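Local coordinates for 2,3-dihydroxybenzoate-AMP ligase (Mycobacterium smegmatis, PDB 5KEI), which belongs to the ANL superfamily of AMP-binding enzymes and pairs a large AMP-binding region with a small C-terminal domain, at residues Q45-D48 against S49-R52; F113-R117 against A118-P122; A289-E293 against H294-A298; A85-G89 against L90-P94; F416-E419 against A420-E423. All blocks are in the same frame, centred on the assembly; numbering follows the deposited sequence.

Interaction 1. Residues Q45-D48 against S49-R52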
loop_
_atom_site.group_PDB
_atom_site.type_symbol
_atom_site.label_atom_id
_atom_site.label_comp_id
_atom_site.label_asym_id
_atom_site.label_seq_id
_atom_site.Cartn_x
_atom_site.Cartn_y
_atom_site.Cartn_z
ATOM N N GLN A 45 19.030 -8.179 -6.868
ATOM C CA GLN A 45 18.970 -9.093 -5.737
ATOM C C GLN A 45 17.537 -9.269 -5.198
ATOM O O GLN A 45 16.725 -8.318 -5.175
ATOM C CB GLN A 45 19.903 -8.616 -4.628
ATOM C CG GLN A 45 21.378 -8.499 -5.049
ATOM C CD GLN A 45 21.997 -9.843 -5.424
ATOM O OE1 GLN A 45 21.869 -10.829 -4.690
ATOM N NE2 GLN A 45 22.675 -9.884 -6.572
ATOM N N LEU A 46 17.234 -10.495 -4.781
ATOM C CA LEU A 46 15.898 -10.858 -4.334
ATOM C C LEU A 46 15.604 -10.212 -3.000
ATOM O O LEU A 46 16.529 -9.980 -2.226
ATOM C CB LEU A 46 15.753 -12.378 -4.213
ATOM C CG LEU A 46 15.753 -13.256 -5.479
ATOM C CD1 LEU A 46 15.390 -14.669 -5.081
ATOM C CD2 LEU A 46 14.813 -12.755 -6.567
ATOM N N LEU A 47 14.323 -9.969 -2.718
ATOM C CA LEU A 47 13.925 -9.312 -1.482
ATOM C C LEU A 47 14.512 -10.000 -0.247
ATOM O O LEU A 47 14.984 -9.319 0.665
ATOM C CB LEU A 47 12.392 -9.242 -1.365
ATOM C CG LEU A 47 11.771 -8.436 -0.215
ATOM C CD1 LEU A 47 12.498 -7.105 0.007
ATOM C CD2 LEU A 47 10.268 -8.182 -0.461
ATOM N N ASP A 48 14.491 -11.334 -0.203
ATOM C CA ASP A 48 14.925 -12.027 1.013
ATOM C C ASP A 48 16.412 -11.816 1.269
ATOM O O ASP A 48 16.891 -12.130 2.353
ATOM C CB ASP A 48 14.667 -13.542 0.965
ATOM C CG ASP A 48 15.650 -14.292 0.029
ATOM O OD1 ASP A 48 15.567 -14.121 -1.207
ATOM O OD2 ASP A 48 16.540 -15.024 0.548
ATOM N N SER A 49 17.143 -11.314 0.273
ATOM C CA SER A 49 18.591 -11.149 0.402
ATOM C C SER A 49 18.920 -9.989 1.322
ATOM O O SER A 49 20.062 -9.870 1.796
ATOM C CB SER A 49 19.256 -10.917 -0.957
ATOM O OG SER A 49 19.060 -9.575 -1.375
ATOM N N VAL A 50 17.932 -9.128 1.566
ATOM C CA VAL A 50 18.114 -8.057 2.528
ATOM C C VAL A 50 18.472 -8.671 3.887
ATOM O O VAL A 50 19.384 -8.186 4.551
ATOM C CB VAL A 50 16.863 -7.154 2.645
ATOM C CG1 VAL A 50 17.015 -6.144 3.807
ATOM C CG2 VAL A 50 16.618 -6.424 1.339
ATOM N N LEU A 51 17.796 -9.751 4.281
ATOM C CA LEU A 51 18.095 -10.406 5.563
ATOM C C LEU A 51 19.411 -11.160 5.494
ATOM O O LEU A 51 20.219 -11.110 6.427
ATOM C CB LEU A 51 16.979 -11.370 5.967
ATOM C CG LEU A 51 17.237 -12.338 7.136
ATOM C CD1 LEU A 51 17.720 -11.641 8.418
ATOM C CD2 LEU A 51 15.976 -13.147 7.420
ATOM N N ARG A 52 19.607 -11.849 4.373
ATOM C CA ARG A 52 20.789 -12.658 4.130
ATOM C C ARG A 52 22.043 -11.807 4.222
ATOM O O ARG A 52 22.986 -12.153 4.935
ATOM C CB ARG A 52 20.705 -13.337 2.754
ATOM C CG ARG A 52 21.794 -14.378 2.494
ATOM C CD ARG A 52 21.583 -15.597 3.352
ATOM N NE ARG A 52 20.475 -16.414 2.864
ATOM C CZ ARG A 52 19.866 -17.351 3.584
ATOM N NH1 ARG A 52 20.237 -17.569 4.838
ATOM N NH2 ARG A 52 18.875 -18.061 3.055
#

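Interaction 2. Residues F113-R117 against A118-P122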
loop_
_atom_site.group_PDB
_atom_site.type_symbol
_atom_site.label_atom_id
_atom_site.label_comp_id
_atom_site.label_asym_id
_atom_site.label_seq_id
_atom_site.Cartn_x
_atom_site.Cartn_y
_atom_site.Cartn_z
ATOM N N PHE A 113 10.170 -13.264 5.704
ATOM C CA PHE A 113 11.327 -13.834 5.018
ATOM C C PHE A 113 11.193 -15.351 4.869
ATOM O O PHE A 113 11.658 -15.913 3.880
ATOM C CB PHE A 113 12.622 -13.446 5.747
ATOM C CG PHE A 113 12.931 -11.988 5.633
ATOM C CD1 PHE A 113 12.619 -11.112 6.659
ATOM C CD2 PHE A 113 13.457 -11.479 4.465
ATOM C CE1 PHE A 113 12.867 -9.757 6.532
ATOM C CE2 PHE A 113 13.707 -10.133 4.328
ATOM C CZ PHE A 113 13.413 -9.273 5.367
ATOM N N GLY A 114 10.517 -15.993 5.824
ATOM C CA GLY A 114 10.168 -17.397 5.717
ATOM C C GLY A 114 9.384 -17.644 4.447
ATOM O O GLY A 114 9.747 -18.492 3.626
ATOM N N LEU A 115 8.311 -16.883 4.269
ATOM C CA LEU A 115 7.516 -16.964 3.053
ATOM C C LEU A 115 8.326 -16.649 1.785
ATOM O O LEU A 115 8.225 -17.363 0.779
ATOM C CB LEU A 115 6.310 -16.029 3.167
ATOM C CG LEU A 115 5.167 -16.585 4.021
ATOM C CD1 LEU A 115 4.161 -15.515 4.366
ATOM C CD2 LEU A 115 4.495 -17.736 3.277
ATOM N N LEU A 116 9.129 -15.586 1.834
ATOM C CA LEU A 116 9.917 -15.170 0.671
ATOM C C LEU A 116 10.911 -16.250 0.235
ATOM O O LEU A 116 11.135 -16.461 -0.963
ATOM C CB LEU A 116 10.674 -13.870 0.963
ATOM C CG LEU A 116 9.844 -12.592 1.097
ATOM C CD1 LEU A 116 10.723 -11.452 1.578
ATOM C CD2 LEU A 116 9.142 -12.231 -0.203
ATOM N N ARG A 117 11.508 -16.923 1.213
ATOM C CA ARG A 117 12.529 -17.922 0.921
ATOM C C ARG A 117 11.920 -19.215 0.395
ATOM O O ARG A 117 12.616 -20.012 -0.209
ATOM C CB ARG A 117 13.381 -18.197 2.157
ATOM C CG ARG A 117 14.154 -16.979 2.617
ATOM C CD ARG A 117 15.489 -17.321 3.148
ATOM N NE ARG A 117 16.296 -16.116 3.243
ATOM C CZ ARG A 117 16.874 -15.721 4.364
ATOM N NH1 ARG A 117 16.750 -16.465 5.452
ATOM N NH2 ARG A 117 17.586 -14.607 4.390
ATOM N N ALA A 118 10.622 -19.415 0.612
ATOM C CA ALA A 118 9.932 -20.521 -0.034
ATOM C C ALA A 118 9.509 -20.104 -1.450
ATOM O O ALA A 118 9.023 -20.918 -2.246
ATOM C CB ALA A 118 8.737 -20.967 0.789
ATOM N N GLY A 119 9.732 -18.837 -1.771
ATOM C CA GLY A 119 9.398 -18.319 -3.085
ATOM C C GLY A 119 7.935 -17.917 -3.173
ATOM O O GLY A 119 7.430 -17.596 -4.248
ATOM N N ALA A 120 7.243 -17.939 -2.038
ATOM C CA ALA A 120 5.839 -17.544 -2.014
ATOM C C ALA A 120 5.735 -16.025 -2.115
ATOM O O ALA A 120 6.689 -15.284 -1.826
ATOM C CB ALA A 120 5.160 -18.053 -0.769
ATOM N N VAL A 121 4.586 -15.563 -2.571
ATOM C CA VAL A 121 4.370 -14.145 -2.762
ATOM C C VAL A 121 3.321 -13.723 -1.760
ATOM O O VAL A 121 2.137 -13.929 -1.994
ATOM C CB VAL A 121 3.931 -13.824 -4.202
ATOM C CG1 VAL A 121 3.603 -12.333 -4.350
ATOM C CG2 VAL A 121 5.026 -14.261 -5.194
ATOM N N PRO A 122 3.762 -13.172 -0.611
ATOM C CA PRO A 122 2.823 -12.789 0.447
ATOM C C PRO A 122 1.948 -11.593 0.055
ATOM O O PRO A 122 2.369 -10.716 -0.707
ATOM C CB PRO A 122 3.742 -12.450 1.625
ATOM C CG PRO A 122 5.032 -12.066 0.989
ATOM C CD PRO A 122 5.162 -12.952 -0.201
#

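Interaction 3. Residues A289-E293 against H294-A298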
loop_
_atom_site.group_PDB
_atom_site.type_symbol
_atom_site.label_atom_id
_atom_site.label_comp_id
_atom_site.label_asym_id
_atom_site.label_seq_id
_atom_site.Cartn_x
_atom_site.Cartn_y
_atom_site.Cartn_z
ATOM N N ALA A 289 7.338 4.295 27.073
ATOM C CA ALA A 289 7.973 3.237 27.839
ATOM C C ALA A 289 8.923 2.417 26.975
ATOM O O ALA A 289 10.069 2.175 27.371
ATOM C CB ALA A 289 6.927 2.336 28.459
ATOM N N ALA A 290 8.435 1.995 25.805
ATOM C CA ALA A 290 9.221 1.221 24.830
ATOM C C ALA A 290 10.442 1.987 24.309
ATOM O O ALA A 290 11.518 1.412 24.143
ATOM C CB ALA A 290 8.335 0.805 23.662
ATOM N N ILE A 291 10.257 3.286 24.049
ATOM C CA ILE A 291 11.323 4.145 23.558
ATOM C C ILE A 291 12.446 4.274 24.565
ATOM O O ILE A 291 13.628 4.210 24.200
ATOM C CB ILE A 291 10.826 5.570 23.223
ATOM C CG1 ILE A 291 9.762 5.531 22.135
ATOM C CG2 ILE A 291 11.989 6.456 22.773
ATOM C CD1 ILE A 291 9.309 6.899 21.710
ATOM N N ASP A 292 12.098 4.458 25.835
ATOM C CA ASP A 292 13.145 4.638 26.833
ATOM C C ASP A 292 13.866 3.298 27.022
ATOM O O ASP A 292 15.101 3.248 27.028
ATOM C CB ASP A 292 12.565 5.194 28.158
ATOM C CG ASP A 292 13.575 5.192 29.310
ATOM O OD1 ASP A 292 14.263 6.225 29.506
ATOM O OD2 ASP A 292 13.664 4.176 30.038
ATOM N N GLU A 293 13.103 2.210 27.107
ATOM C CA GLU A 293 13.687 0.891 27.336
ATOM C C GLU A 293 14.619 0.423 26.211
ATOM O O GLU A 293 15.705 -0.076 26.484
ATOM C CB GLU A 293 12.591 -0.157 27.550
ATOM C CG GLU A 293 13.164 -1.522 27.899
ATOM C CD GLU A 293 12.107 -2.598 28.108
ATOM O OE1 GLU A 293 10.931 -2.254 28.371
ATOM O OE2 GLU A 293 12.465 -3.794 27.999
ATOM N N HIS A 294 14.217 0.582 24.955
ATOM C CA HIS A 294 15.024 0.044 23.855
ATOM C C HIS A 294 15.889 1.113 23.184
ATOM O O HIS A 294 16.589 0.836 22.203
ATOM C CB HIS A 294 14.125 -0.639 22.820
ATOM C CG HIS A 294 13.301 -1.763 23.378
ATOM N ND1 HIS A 294 11.977 -1.616 23.727
ATOM C CD2 HIS A 294 13.620 -3.050 23.656
ATOM C CE1 HIS A 294 11.510 -2.763 24.188
ATOM N NE2 HIS A 294 12.486 -3.650 24.154
ATOM N N GLY A 295 15.856 2.329 23.720
ATOM C CA GLY A 295 16.646 3.411 23.162
ATOM C C GLY A 295 16.247 3.725 21.731
ATOM O O GLY A 295 17.100 3.925 20.867
ATOM N N VAL A 296 14.940 3.760 21.488
ATOM C CA VAL A 296 14.398 4.032 20.158
ATOM C C VAL A 296 14.868 5.380 19.596
ATOM O O VAL A 296 14.807 6.392 20.273
ATOM C CB VAL A 296 12.850 3.988 20.182
ATOM C CG1 VAL A 296 12.275 4.453 18.852
ATOM C CG2 VAL A 296 12.376 2.583 20.508
ATOM N N THR A 297 15.340 5.388 18.353
ATOM C CA THR A 297 15.779 6.628 17.729
ATOM C C THR A 297 14.832 7.098 16.617
ATOM O O THR A 297 14.897 8.252 16.183
ATOM C CB THR A 297 17.199 6.482 17.143
ATOM O OG1 THR A 297 17.157 5.610 16.011
ATOM C CG2 THR A 297 18.172 5.913 18.194
ATOM N N ALA A 298 13.953 6.209 16.156
ATOM C CA ALA A 298 13.128 6.499 14.986
ATOM C C ALA A 298 11.786 5.795 15.051
ATOM O O ALA A 298 11.688 4.667 15.536
ATOM C CB ALA A 298 13.882 6.090 13.690
#

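Interaction 4. Residues A85-G89 against L90-P94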
loop_
_atom_site.group_PDB
_atom_site.type_symbol
_atom_site.label_atom_id
_atom_site.label_comp_id
_atom_site.label_asym_id
_atom_site.label_seq_id
_atom_site.Cartn_x
_atom_site.Cartn_y
_atom_site.Cartn_z
ATOM N N ALA A 85 11.565 -23.966 4.805
ATOM C CA ALA A 85 11.532 -25.411 4.603
ATOM C C ALA A 85 10.179 -25.962 5.042
ATOM O O ALA A 85 9.571 -26.754 4.331
ATOM C CB ALA A 85 12.658 -26.081 5.362
ATOM N N GLY A 86 9.704 -25.527 6.209
ATOM C CA GLY A 86 8.397 -25.932 6.704
ATOM C C GLY A 86 7.283 -25.618 5.713
ATOM O O GLY A 86 6.407 -26.461 5.444
ATOM N N ILE A 87 7.332 -24.405 5.158
ATOM C CA ILE A 87 6.309 -23.923 4.230
ATOM C C ILE A 87 6.341 -24.699 2.918
ATOM O O ILE A 87 5.297 -25.116 2.417
ATOM C CB ILE A 87 6.478 -22.416 3.944
ATOM C CG1 ILE A 87 6.007 -21.597 5.152
ATOM C CG2 ILE A 87 5.689 -22.021 2.713
ATOM C CD1 ILE A 87 6.600 -20.179 5.243
ATOM N N ALA A 88 7.539 -24.874 2.363
ATOM C CA ALA A 88 7.744 -25.719 1.187
ATOM C C ALA A 88 7.260 -27.156 1.447
ATOM O O ALA A 88 6.794 -27.856 0.534
ATOM C CB ALA A 88 9.228 -25.718 0.784
ATOM N N GLY A 89 7.362 -27.575 2.703
ATOM C CA GLY A 89 6.901 -28.881 3.133
ATOM C C GLY A 89 5.398 -29.105 3.065
ATOM O O GLY A 89 4.940 -30.253 3.052
ATOM N N LEU A 90 4.622 -28.029 3.033
ATOM C CA LEU A 90 3.169 -28.159 2.941
ATOM C C LEU A 90 2.754 -28.240 1.479
ATOM O O LEU A 90 1.595 -28.515 1.164
ATOM C CB LEU A 90 2.450 -26.986 3.629
ATOM C CG LEU A 90 2.654 -26.711 5.127
ATOM C CD1 LEU A 90 1.913 -25.440 5.524
ATOM C CD2 LEU A 90 2.186 -27.874 5.988
ATOM N N GLY A 91 3.698 -27.982 0.580
ATOM C CA GLY A 91 3.406 -28.052 -0.840
ATOM C C GLY A 91 3.196 -26.694 -1.483
ATOM O O GLY A 91 2.830 -26.607 -2.652
ATOM N N ILE A 92 3.421 -25.636 -0.710
ATOM C CA ILE A 92 3.422 -24.276 -1.238
ATOM C C ILE A 92 4.657 -24.085 -2.117
ATOM O O ILE A 92 5.790 -24.353 -1.697
ATOM C CB ILE A 92 3.391 -23.223 -0.106
ATOM C CG1 ILE A 92 2.084 -23.353 0.692
ATOM C CG2 ILE A 92 3.552 -21.810 -0.680
ATOM C CD1 ILE A 92 2.042 -22.537 1.973
ATOM N N ARG A 93 4.424 -23.628 -3.342
ATOM C CA ARG A 93 5.450 -23.630 -4.378
ATOM C C ARG A 93 5.779 -22.206 -4.809
ATOM O O ARG A 93 4.951 -21.327 -4.648
ATOM C CB ARG A 93 4.974 -24.465 -5.578
ATOM C CG ARG A 93 4.636 -25.910 -5.232
ATOM C CD ARG A 93 5.854 -26.823 -5.343
ATOM N NE ARG A 93 6.077 -27.227 -6.731
ATOM C CZ ARG A 93 7.083 -26.803 -7.495
ATOM N NH1 ARG A 93 7.998 -25.970 -7.006
ATOM N NH2 ARG A 93 7.182 -27.227 -8.749
ATOM N N PRO A 94 6.990 -21.980 -5.356
ATOM C CA PRO A 94 7.346 -20.653 -5.862
ATOM C C PRO A 94 6.219 -20.007 -6.689
ATOM O O PRO A 94 5.581 -20.681 -7.506
ATOM C CB PRO A 94 8.578 -20.936 -6.725
ATOM C CG PRO A 94 9.225 -22.077 -6.042
ATOM C CD PRO A 94 8.095 -22.942 -5.535
#

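Interaction 5. Residues F416-E419 against A420-E423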
loop_
_atom_site.group_PDB
_atom_site.type_symbol
_atom_site.label_atom_id
_atom_site.label_comp_id
_atom_site.label_asym_id
_atom_site.label_seq_id
_atom_site.Cartn_x
_atom_site.Cartn_y
_atom_site.Cartn_z
ATOM N N PHE A 416 -2.632 -5.777 -9.580
ATOM C CA PHE A 416 -2.500 -7.208 -9.866
ATOM C C PHE A 416 -3.841 -7.835 -10.220
ATOM O O PHE A 416 -4.801 -7.715 -9.460
ATOM C CB PHE A 416 -1.895 -7.943 -8.683
ATOM C CG PHE A 416 -1.603 -9.385 -8.959
ATOM C CD1 PHE A 416 -0.418 -9.760 -9.587
ATOM C CD2 PHE A 416 -2.517 -10.369 -8.606
ATOM C CE1 PHE A 416 -0.144 -11.097 -9.846
ATOM C CE2 PHE A 416 -2.247 -11.704 -8.868
ATOM C CZ PHE A 416 -1.057 -12.066 -9.490
ATOM N N ASN A 417 -3.901 -8.498 -11.372
ATOM C CA ASN A 417 -5.108 -9.213 -11.779
ATOM C C ASN A 417 -6.334 -8.313 -11.676
ATOM O O ASN A 417 -7.281 -8.614 -10.954
ATOM C CB ASN A 417 -5.280 -10.461 -10.919
ATOM C CG ASN A 417 -6.320 -11.408 -11.464
ATOM O OD1 ASN A 417 -6.674 -11.346 -12.636
ATOM N ND2 ASN A 417 -6.801 -12.301 -10.618
ATOM N N ALA A 418 -6.284 -7.172 -12.355
ATOM C CA ALA A 418 -7.336 -6.170 -12.231
ATOM C C ALA A 418 -7.409 -5.333 -13.500
ATOM O O ALA A 418 -7.251 -4.109 -13.465
ATOM C CB ALA A 418 -7.088 -5.279 -11.009
ATOM N N GLU A 419 -7.645 -6.014 -14.619
ATOM C CA GLU A 419 -7.605 -5.398 -15.946
ATOM C C GLU A 419 -8.550 -4.189 -16.098
ATOM O O GLU A 419 -8.158 -3.163 -16.668
ATOM C CB GLU A 419 -7.915 -6.458 -16.999
ATOM C CG GLU A 419 -7.908 -5.955 -18.408
ATOM C CD GLU A 419 -8.306 -7.039 -19.404
ATOM O OE1 GLU A 419 -8.529 -8.198 -18.978
ATOM O OE2 GLU A 419 -8.402 -6.725 -20.611
ATOM N N ALA A 420 -9.773 -4.295 -15.576
ATOM C CA ALA A 420 -10.715 -3.173 -15.618
ATOM C C ALA A 420 -10.192 -1.985 -14.791
ATOM O O ALA A 420 -10.219 -0.843 -15.248
ATOM C CB ALA A 420 -12.095 -3.602 -15.132
ATOM N N ALA A 421 -9.703 -2.251 -13.584
ATOM C CA ALA A 421 -9.131 -1.175 -12.764
ATOM C C ALA A 421 -7.912 -0.531 -13.435
ATOM O O ALA A 421 -7.685 0.674 -13.308
ATOM C CB ALA A 421 -8.765 -1.692 -11.391
ATOM N N ASN A 422 -7.138 -1.320 -14.174
ATOM C CA ASN A 422 -5.965 -0.771 -14.843
ATOM C C ASN A 422 -6.303 0.171 -15.990
ATOM O O ASN A 422 -5.700 1.234 -16.095
ATOM C CB ASN A 422 -5.069 -1.893 -15.328
ATOM C CG ASN A 422 -4.365 -2.568 -14.190
ATOM O OD1 ASN A 422 -4.151 -1.945 -13.147
ATOM N ND2 ASN A 422 -3.999 -3.836 -14.363
ATOM N N GLU A 423 -7.267 -0.197 -16.833
ATOM C CA GLU A 423 -7.759 0.715 -17.871
ATOM C C GLU A 423 -8.178 2.046 -17.278
ATOM O O GLU A 423 -7.973 3.100 -17.870
ATOM C CB GLU A 423 -8.944 0.118 -18.619
ATOM C CG GLU A 423 -8.616 -1.082 -19.479
ATOM C CD GLU A 423 -9.833 -1.591 -20.248
ATOM O OE1 GLU A 423 -10.873 -0.883 -20.243
ATOM O OE2 GLU A 423 -9.737 -2.692 -20.853
#

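Interaction 1. Residues Q45-D48 against S49-R52
Leu46 O is gripped twice by Ser49, once by its hydroxyl and once by its backbone amide. The OG bond is the shorter, at 2.7 Å from Ser49 OG to Leu46 O, and lies in the carbonyl plane. The amide comes from another direction: Ser49 N is 2.9 Å from Leu46 O and stands 48° out of that plane. The two donors therefore share one oxygen without crowding one line of approach. The hydroxyl reaches it because OG sits between the backbone N and the carbonyl carbon of its own residue (chi1 78°). Gln45 CB also touches the hydroxyl, 3.5 Å from Ser49 OG. The next bond up the chain runs from Val50 N to Leu47 O, 3.1 Å. One branch of Val50 also touches that carbonyl, with CG2 3.4 Å from Leu47 O. The bonds from Leu51 N and Arg52 N to Asp48 O are both weak. The carboxylate of Asp48 and the guanidinium of Arg52 are near but do not pair: Asp48 OD2 is 4.6 Å from Arg52 NH2 and lies well out of the guanidinium plane. Each has stronger partners. Asp48 forms a salt bridge with Arg117, and Arg52 with Asp77 and Asp81. Leu47 and Val50 turn to helix 227-240, while Leu51 packs on helices 73-88 and 107-117. The whole is a type I beta turn, Leu46 to Ser49, leading directly into the start of helix 49-57.

Interaction 2. Residues F113-R117 against A118-P122
Ala120 N closes on Leu115 O at 3.0 Å, and Gly119 N on Leu116 O at 2.9 Å. These two bonds back into the last helical turn are the tight part of the contact. They are not aimed alike. Ala120 N is tilted 26° from the carbonyl plane of Leu115, whereas Gly119 N stands 67° above that of Leu116. Gly119 makes the reversal possible with its positive phi. Two methyls close in on Leu115 O: Ala120 CB at 3.5 Å, and Ala118 CB. Ala118 N adds a longer bond of 3.3 Å to Gly114 O.

The side chains meet more loosely, and this part too is buried from solvent. Leu115 CG is anti to its own carbonyl carbon (chi1 -78°), which puts its two methyls over the outgoing chain, with CD1 4.1 Å from Pro122 CB and CD2 against Ala120 CB. Leu115 and Pro122 run antiparallel alongside one another. The side chain of Leu116 instead lies crosswise to that of Pro122, its CD2 4.0 Å from Pro122 CD. Arg117 leads away from the turn and forms a salt bridge with Asp77. Leu115 and Ala120 also pack on Val98 of strand 97-101. A Schellman motif thus ends helix 107-117 and hands the chain to strand 121-124, completing a beta-alpha-beta unit.

Interaction 3. Residues A289-E293 against H294-A298
The ring of His294 carries the side chain of Glu293 on one face and meets Ala290 O at its edge. Glu293 CG sits 4.2 Å from the ring centroid, only 8° off the ring normal, which makes a CH-pi contact. Beyond it the carboxylate stacks on the ring, the two planes 17° apart. The two side chains extend together in one direction. Glu293 can do this because its CG is anti to the backbone N (chi1 -176°) and the rest is extended. At the ring edge His294 ND1 donates to Ala290 O at 3.1 Å. His294 N donates to the same oxygen, 2.9 Å from Ala290 O, so one carbonyl fixes both backbone and ring. Further on, Val296 N bonds to Ile291 O at 3.0 Å, in the carbonyl plane and on a lone pair. The side chains of Ile291 and Val296 lie crosswise, with Ile291 CG2 3.7 Å from Val296 CB. Val296 also packs on Leu250. Gly295, with positive phi, turns the chain between these two sets of bonds. This is a glycine-terminated helix end within a beta-alpha-beta crossover, joining helix 284-294 to strand 298-301.

Interaction 4. Residues A85-G89 against L90-P94
Ile87 lays its CG2 methyl against Ile92, 3.8 Å from Ile92 CD1 and just as close to Ile92 CB. The two side chains meet at a slant, so one methyl of Ile87 serves both the root and the end of its partner. Ile92 CG1 lies anti to its own carbonyl carbon (chi1 -63°), and the extended end carries CD1 to the Ile87 methyl. Ile92 CB also rests 3.7 Å from Ile87 O. Leu90 leans on the backbone: its CB is 3.6 Å from Ile87 O, and its CG touches Gly86 O. Leu90 N donates to Ile87 O at 3.1 Å. A second bond follows, from Gly91 N to Ala88 O, again 3.1 Å. Both donors stand about 65° out of the carbonyl planes. Gly91, with phi 102°, ends helix 73-88 in a Schellman-like turn, and the bond from Gly91 N to Ala88 O is its inner bond. A type I beta turn from Ala88 to Gly91 overlaps it. From there the chain leads on to strand 97-101. The two sides of the turn differ in burial: Ile87 and Ile92 face the protein interior, while Gly89 and Gly91 lie at the surface. Ala120 packs on Ile92. Just past the turn, Arg93 N is bound by the carboxylate of Asp96. Across the helix end, Ala88 CA lies 3.7 Å from Ile92 O.

Interaction 5. Residues F416-E419 against A420-E423
The methyls of Ala418 and Ala421 lie alongside each other, CB to CB at 4.0 Å, where the loop enters helix 419-425. Ala418 holds the N-cap position of this helix. Its carbonyl accepts the first full helical bond, with Asn422 N 2.9 Å from Ala418 O and nearly along the C=O axis. The side chain of Asn422 turns back towards the cap, since its CG lies anti to its own carbonyl carbon (chi1 -72°). This brings the amide beside the same carbonyl, Asn422 CG being 3.4 Å from Ala418 O. The amide does not bond to that oxygen; Asn422 OD1 accepts instead from Tyr415 N, tying the loop to the helix. One residue on, Glu423 N donates to Glu419 O at 3.1 Å in a nearly straight bond. The two glutamates stand on the same side of the helix with extended chains. Their carboxylates come near each other, which may disfavour charge on both. Trp483, on strand 482-492 of the C-terminal region, touches Glu419 and Ala420 and donates its NE1 to Glu423 OE1. The other oxygen, Glu423 OE2, lies 4.3 Å from Glu419 OE2.

In the fold
Along the chain the order is interaction 1, 4, 2, 3 and 5. Interaction 2 touches both 1 and 4, which do not touch each other: its centre is about 9 Å from that of 4 and about 11 Å from that of 1. Helix 107-117 joins this group, receiving Leu47 on Leu116 and Ile87 on Leu115. Interactions 4 and 2 adjoin strands 97-101 and 121-124, neighbours in the seven-stranded sheet. Interaction 3 serves the nine-stranded sheet, its centre about 27 Å from that of interaction 1. Interaction 5, about 43 Å from interaction 3 between centres, falls between strands 402-407 and 432-440 in sequence. The five contacts thus sample the two large sheets and a contact with the C-terminal region, through Trp483.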